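Local coordinates for protein UDP-N-acetylglucosamine pyrophosphorylase (Entamoeba histolytica, PDB 3OC9) that probably catalyses the formation of UDP-N-acetylglucosamine and diphosphate from N-acetylglucosamine 1-phosphate and UTP, at residues Leu133-Phe138 with Asn304-Lys308. Coordinates in Å, arbitrary orientation, origin at the centre of the assembly. Residues are numbered along the deposited sequence.
Sequences LPVVDF and NGIKK
A single antiparallel beta-bridge at the protein surface, far from the chain centre, joins the segment just past the end of strand 125-134, which belongs to the central mixed sheet, to strand 305-309 of the two-stranded antiparallel sheet with 282-286. Backbones 133-136 and 305-308 are extended, their segments running 134° apart end to end; F138 turns off (phi/psi -83/-8). V136 and I306 form a hydrogen-bonded pair, CA atoms 5.3 Å apart: V136 N donates to I306 O (3.3 Å) and I306 N to V136 O (3.0 Å). Toward L133 the chains diverge, CA to CA 7.7 Å at L133 and K308, and a water spans the gap, 3.0 Å from P134 O and 3.0 Å from K308 N, from which it accepts a hydrogen bond. V135 (chi1 t) sets CG1 4.0 Å from G305 CA, where N304 and G305 form a classic beta bulge opposite K286; V135 CG2 lies 4.3 Å from K307 CG, and K307 NZ salt-bridges E309. V136 (m) brings CG2 to 4.1 Å from I306 CB. F138 (chi1 m) points CB sideways; its ring reaches I306 (mt), CD1 to CD1 3.6 Å.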
# COMPACT_ATOMS: atom_id res chain seq x y z
N LEU A 133 -12.42 -0.56 -19.13
CA LEU A 133 -13.42 0.16 -19.96
C LEU A 133 -12.73 1.08 -21.00
O LEU A 133 -11.64 1.60 -20.74
CB LEU A 133 -14.33 1.03 -19.06
CG LEU A 133 -15.28 0.36 -18.05
CD1 LEU A 133 -15.81 1.38 -17.04
CD2 LEU A 133 -16.46 -0.34 -18.78
N PRO A 134 -13.37 1.30 -22.17
CA PRO A 134 -12.80 2.28 -23.14
C PRO A 134 -12.81 3.74 -22.64
O PRO A 134 -13.75 4.17 -21.95
CB PRO A 134 -13.71 2.14 -24.37
CG PRO A 134 -14.50 0.89 -24.17
CD PRO A 134 -14.59 0.66 -22.69
N VAL A 135 -11.74 4.48 -22.95
CA VAL A 135 -11.62 5.90 -22.63
C VAL A 135 -12.44 6.70 -23.66
O VAL A 135 -12.39 6.37 -24.84
CB VAL A 135 -10.11 6.34 -22.63
CG1 VAL A 135 -9.95 7.81 -22.25
CG2 VAL A 135 -9.27 5.41 -21.70
N VAL A 136 -13.19 7.73 -23.24
CA VAL A 136 -14.09 8.47 -24.15
C VAL A 136 -13.82 9.99 -24.22
O VAL A 136 -13.15 10.54 -23.34
CB VAL A 136 -15.62 8.23 -23.83
CG1 VAL A 136 -15.98 6.75 -23.93
CG2 VAL A 136 -16.02 8.80 -22.44
N ASP A 137 -14.32 10.65 -25.27
CA ASP A 137 -14.26 12.12 -25.41
C ASP A 137 -15.48 12.80 -24.77
O ASP A 137 -16.23 12.14 -24.05
CB ASP A 137 -14.06 12.55 -26.89
CG ASP A 137 -15.28 12.30 -27.77
OD1 ASP A 137 -16.42 12.18 -27.27
OD2 ASP A 137 -15.11 12.23 -29.02
N PHE A 138 -15.74 14.08 -25.06
CA PHE A 138 -16.83 14.82 -24.38
C PHE A 138 -18.27 14.66 -24.92
O PHE A 138 -19.22 15.11 -24.27
CB PHE A 138 -16.48 16.30 -24.15
CG PHE A 138 -15.18 16.53 -23.38
CD1 PHE A 138 -14.69 15.58 -22.50
CD2 PHE A 138 -14.48 17.72 -23.54
CE1 PHE A 138 -13.50 15.80 -21.79
CE2 PHE A 138 -13.28 17.95 -22.82
CZ PHE A 138 -12.80 16.98 -21.95
N ASN A 304 -7.82 15.41 -21.98
CA ASN A 304 -8.87 15.34 -23.01
C ASN A 304 -9.73 14.06 -22.95
O ASN A 304 -10.77 13.98 -23.61
CB ASN A 304 -8.27 15.53 -24.42
CG ASN A 304 -7.37 14.37 -24.85
OD1 ASN A 304 -6.53 13.89 -24.08
ND2 ASN A 304 -7.53 13.93 -26.09
N GLY A 305 -9.30 13.07 -22.17
CA GLY A 305 -10.02 11.81 -22.05
C GLY A 305 -10.69 11.61 -20.70
O GLY A 305 -10.17 12.06 -19.67
N ILE A 306 -11.85 10.94 -20.71
CA ILE A 306 -12.63 10.64 -19.49
C ILE A 306 -12.59 9.14 -19.16
O ILE A 306 -12.93 8.32 -20.02
CB ILE A 306 -14.11 11.15 -19.65
CG1 ILE A 306 -14.15 12.68 -19.61
CG2 ILE A 306 -15.06 10.51 -18.58
CD1 ILE A 306 -15.53 13.27 -19.90
N LYS A 307 -12.14 8.80 -17.94
CA LYS A 307 -12.18 7.43 -17.40
C LYS A 307 -13.26 7.31 -16.30
O LYS A 307 -13.16 7.98 -15.30
CB LYS A 307 -10.82 7.04 -16.75
CG LYS A 307 -9.60 6.99 -17.68
CD LYS A 307 -8.30 6.77 -16.86
CE LYS A 307 -8.00 7.99 -16.00
NZ LYS A 307 -7.12 7.63 -14.85
N LYS A 308 -14.28 6.46 -16.50
CA LYS A 308 -15.30 6.16 -15.47
C LYS A 308 -14.74 5.17 -14.43
O LYS A 308 -14.45 4.02 -14.77
CB LYS A 308 -16.56 5.57 -16.15
CG LYS A 308 -17.68 5.17 -15.20
CD LYS A 308 -18.65 4.14 -15.83
CE LYS A 308 -19.44 4.72 -16.98
NZ LYS A 308 -20.46 3.73 -17.51
O HOH W 1 -14.50 5.52 -19.34